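Local coordinates for alpha-catenin-like protein hmp-1 (Caenorhabditis elegans, PDB 5H5M) that helps link cadherin and beta-catenin to actin filaments at adherens junctions, and is required for cell migration and shape change in the embryo, at residues N16-H24 against E79-R87. Sequence-based numbering, arbitrary orientation.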
loop_
_atom_site.group_PDB
_atom_site.type_symbol
_atom_site.label_atom_id
_atom_site.label_comp_id
_atom_site.label_asym_id
_atom_site.label_seq_id
_atom_site.Cartn_x
_atom_site.Cartn_y
_atom_site.Cartn_z
ATOM N N ASN A 16 25.090 4.132 11.002
ATOM C CA ASN A 16 26.027 4.905 11.809
ATOM C C ASN A 16 27.042 4.008 12.508
ATOM O O ASN A 16 28.193 4.396 12.698
ATOM C CB ASN A 16 25.280 5.749 12.843
ATOM C CG ASN A 16 24.477 6.870 12.211
ATOM O OD1 ASN A 16 24.945 7.544 11.292
ATOM N ND2 ASN A 16 23.259 7.073 12.701
ATOM N N ARG A 17 26.606 2.808 12.884
ATOM C CA ARG A 17 27.466 1.855 13.578
ATOM C C ARG A 17 28.655 1.437 12.719
ATOM O O ARG A 17 29.741 1.179 13.240
ATOM C CB ARG A 17 26.674 0.613 13.998
ATOM C CG ARG A 17 25.597 0.866 15.043
ATOM C CD ARG A 17 26.166 1.513 16.297
ATOM N NE ARG A 17 27.145 0.666 16.977
ATOM C CZ ARG A 17 26.857 -0.155 17.983
ATOM N NH1 ARG A 17 25.612 -0.247 18.431
ATOM N NH2 ARG A 17 27.813 -0.884 18.541
ATOM N N ILE A 18 28.450 1.376 11.405
ATOM C CA ILE A 18 29.498 0.933 10.489
ATOM C C ILE A 18 30.550 2.013 10.263
ATOM O O ILE A 18 31.588 1.760 9.653
ATOM C CB ILE A 18 28.924 0.516 9.127
ATOM C CG1 ILE A 18 28.199 1.697 8.478
ATOM C CG2 ILE A 18 28.003 -0.686 9.280
ATOM C CD1 ILE A 18 27.655 1.399 7.110
ATOM N N GLU A 19 30.271 3.219 10.747
ATOM C CA GLU A 19 31.225 4.315 10.656
ATOM C C GLU A 19 31.996 4.452 11.963
ATOM O O GLU A 19 31.604 5.203 12.856
ATOM C CB GLU A 19 30.515 5.623 10.307
ATOM C CG GLU A 19 29.992 5.665 8.883
ATOM C CD GLU A 19 29.217 6.929 8.577
ATOM O OE1 GLU A 19 28.615 7.503 9.510
ATOM O OE2 GLU A 19 29.212 7.352 7.401
ATOM N N ILE A 20 33.090 3.707 12.064
ATOM C CA ILE A 20 33.937 3.721 13.247
ATOM C C ILE A 20 35.285 4.332 12.894
ATOM O O ILE A 20 35.744 4.207 11.759
ATOM C CB ILE A 20 34.152 2.297 13.805
ATOM C CG1 ILE A 20 32.851 1.495 13.749
ATOM C CG2 ILE A 20 34.709 2.342 15.221
ATOM C CD1 ILE A 20 33.030 0.019 14.044
ATOM N N ASP A 21 35.909 5.007 13.853
ATOM C CA ASP A 21 37.289 5.440 13.681
ATOM C C ASP A 21 38.155 4.200 13.492
ATOM O O ASP A 21 38.182 3.330 14.362
ATOM C CB ASP A 21 37.761 6.261 14.884
ATOM C CG ASP A 21 39.243 6.587 14.827
ATOM O OD1 ASP A 21 39.761 6.857 13.724
ATOM O OD2 ASP A 21 39.894 6.577 15.891
ATOM N N PRO A 22 38.839 4.101 12.338
ATOM C CA PRO A 22 39.683 2.951 11.992
ATOM C C PRO A 22 40.657 2.554 13.100
ATOM O O PRO A 22 40.971 1.373 13.237
ATOM C CB PRO A 22 40.435 3.443 10.756
ATOM C CG PRO A 22 39.474 4.376 10.107
ATOM C CD PRO A 22 38.776 5.081 11.239
ATOM N N ALA A 23 41.113 3.524 13.886
ATOM C CA ALA A 23 42.010 3.247 15.002
ATOM C C ALA A 23 41.271 2.603 16.173
ATOM O O ALA A 23 41.886 1.961 17.024
ATOM C CB ALA A 23 42.702 4.524 15.456
ATOM N N HIS A 24 39.952 2.771 16.210
ATOM C CA HIS A 24 39.138 2.240 17.301
ATOM C C HIS A 24 38.615 0.830 17.034
ATOM O O HIS A 24 38.223 0.129 17.966
ATOM C CB HIS A 24 37.948 3.164 17.584
ATOM C CG HIS A 24 38.319 4.438 18.273
ATOM N ND1 HIS A 24 37.379 5.348 18.710
ATOM C CD2 HIS A 24 39.525 4.959 18.603
ATOM C CE1 HIS A 24 37.989 6.371 19.279
ATOM N NE2 HIS A 24 39.293 6.160 19.226
ATOM N N GLU A 79 38.421 -4.504 5.220
ATOM C CA GLU A 79 39.215 -3.286 5.100
ATOM C C GLU A 79 39.538 -2.674 6.462
ATOM O O GLU A 79 40.635 -2.148 6.664
ATOM C CB GLU A 79 38.500 -2.255 4.224
ATOM C CG GLU A 79 38.311 -2.672 2.768
ATOM C CD GLU A 79 39.611 -2.734 1.980
ATOM O OE1 GLU A 79 40.680 -2.407 2.540
ATOM O OE2 GLU A 79 39.561 -3.102 0.787
ATOM N N TYR A 80 38.589 -2.740 7.393
ATOM C CA TYR A 80 38.835 -2.274 8.756
ATOM C C TYR A 80 39.986 -3.041 9.403
ATOM O O TYR A 80 40.746 -2.490 10.197
ATOM C CB TYR A 80 37.580 -2.415 9.620
ATOM C CG TYR A 80 36.701 -1.182 9.670
ATOM C CD1 TYR A 80 37.179 0.014 10.188
ATOM C CD2 TYR A 80 35.384 -1.226 9.230
ATOM C CE1 TYR A 80 36.379 1.141 10.247
ATOM C CE2 TYR A 80 34.573 -0.105 9.286
ATOM C CZ TYR A 80 35.076 1.074 9.796
ATOM O OH TYR A 80 34.276 2.191 9.854
ATOM N N GLU A 81 40.113 -4.313 9.049
ATOM C CA GLU A 81 41.103 -5.184 9.669
ATOM C C GLU A 81 42.453 -5.126 8.954
ATOM O O GLU A 81 43.384 -5.840 9.318
ATOM C CB GLU A 81 40.566 -6.617 9.719
ATOM C CG GLU A 81 39.418 -6.762 10.714
ATOM C CD GLU A 81 38.585 -8.015 10.520
ATOM O OE1 GLU A 81 38.931 -8.851 9.657
ATOM O OE2 GLU A 81 37.568 -8.154 11.233
ATOM N N LYS A 82 42.556 -4.264 7.948
ATOM C CA LYS A 82 43.828 -4.027 7.269
ATOM C C LYS A 82 44.462 -2.692 7.663
ATOM O O LYS A 82 45.494 -2.307 7.110
ATOM C CB LYS A 82 43.649 -4.069 5.751
ATOM C CG LYS A 82 43.328 -5.435 5.188
ATOM C CD LYS A 82 43.214 -5.374 3.676
ATOM C CE LYS A 82 42.724 -6.690 3.109
ATOM N NZ LYS A 82 42.676 -6.676 1.619
ATOM N N SER A 83 43.845 -1.984 8.606
ATOM C CA SER A 83 44.401 -0.717 9.082
ATOM C C SER A 83 45.637 -0.932 9.943
ATOM O O SER A 83 45.659 -1.805 10.810
ATOM C CB SER A 83 43.357 0.077 9.868
ATOM O OG SER A 83 42.624 0.927 9.007
ATOM N N THR A 84 46.669 -0.133 9.688
ATOM C CA THR A 84 47.914 -0.214 10.445
ATOM C C THR A 84 48.453 1.177 10.747
ATOM O O THR A 84 47.841 2.183 10.385
ATOM C CB THR A 84 49.001 -1.011 9.691
ATOM O OG1 THR A 84 49.272 -0.382 8.434
ATOM C CG2 THR A 84 48.566 -2.452 9.447
ATOM N N GLY A 85 49.611 1.220 11.404
ATOM C CA GLY A 85 50.260 2.468 11.752
ATOM C C GLY A 85 49.393 3.377 12.596
ATOM O O GLY A 85 49.048 3.051 13.731
ATOM N N ARG A 86 49.029 4.523 12.033
ATOM C CA ARG A 86 48.265 5.517 12.774
ATOM C C ARG A 86 46.762 5.363 12.548
ATOM O O ARG A 86 45.955 5.789 13.377
ATOM C CB ARG A 86 48.726 6.923 12.387
ATOM C CG ARG A 86 49.044 7.792 13.573
ATOM C CD ARG A 86 50.184 8.741 13.315
ATOM N NE ARG A 86 50.336 9.067 11.906
ATOM C CZ ARG A 86 51.450 9.562 11.379
ATOM N NH1 ARG A 86 52.506 9.792 12.152
ATOM N NH2 ARG A 86 51.504 9.841 10.083
ATOM N N ARG A 87 46.403 4.760 11.417
ATOM C CA ARG A 87 45.012 4.470 11.070
ATOM C C ARG A 87 44.133 5.719 11.091
ATOM O O ARG A 87 44.594 6.819 10.783
ATOM C CB ARG A 87 44.435 3.412 12.016
ATOM C CG ARG A 87 45.352 2.223 12.228
ATOM C CD ARG A 87 44.721 1.154 13.103
ATOM N NE ARG A 87 45.708 0.151 13.500
ATOM C CZ ARG A 87 45.426 -0.952 14.185
ATOM N NH1 ARG A 87 44.179 -1.211 14.554
ATOM N NH2 ARG A 87 46.395 -1.802 14.499
#
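Tyr80 reaches from the C-terminal end of helix 56-80 to the loop that follows helix 6-17, tying helix end to loop at one end of a four-helix bundle in the M domain of this vinculin/alpha-catenin family protein. Two hydrogen bonds meet at its hydroxyl: Tyr80 OH donates to Ile18 O at 2.7 Å, and Ile20 N donates to Tyr80 OH at 2.9 Å along a nearly straight line (165°). The hydroxyl lies off the carbonyl plane of Ile18, tilted by 27°, with a C=O...OH angle of 140°. Used as donor and acceptor at once, the phenol bridges the backbone where the chain leaves helix 6-17, and this double grip should limit how far the ring can shift.

Apolar contacts accompany the bridge. Ile20 CB lies 4.3 Å from Tyr80 CZ, while Pro22 CA meets the rim of the ring, 4.2 Å from Tyr80 CE1. Tyr25 stacks on the ring, and Ile18 packs against Val100 and His101 of helix 92-122.

Farther out, loop meets loop. Pro22 CB rests 3.8 Å from Ser83 OG, and a type II' turn from Thr84 to Arg87 sets Arg87 CB 4.0 Å from Ala23 CB. The straight Arg87 arm runs alongside Pro22 and Ala23, with CD 3.8 Å from Pro22 O, and carries the guanidinium to Ser83 O, which lies over one face, 3.3 Å from the plane and off centre.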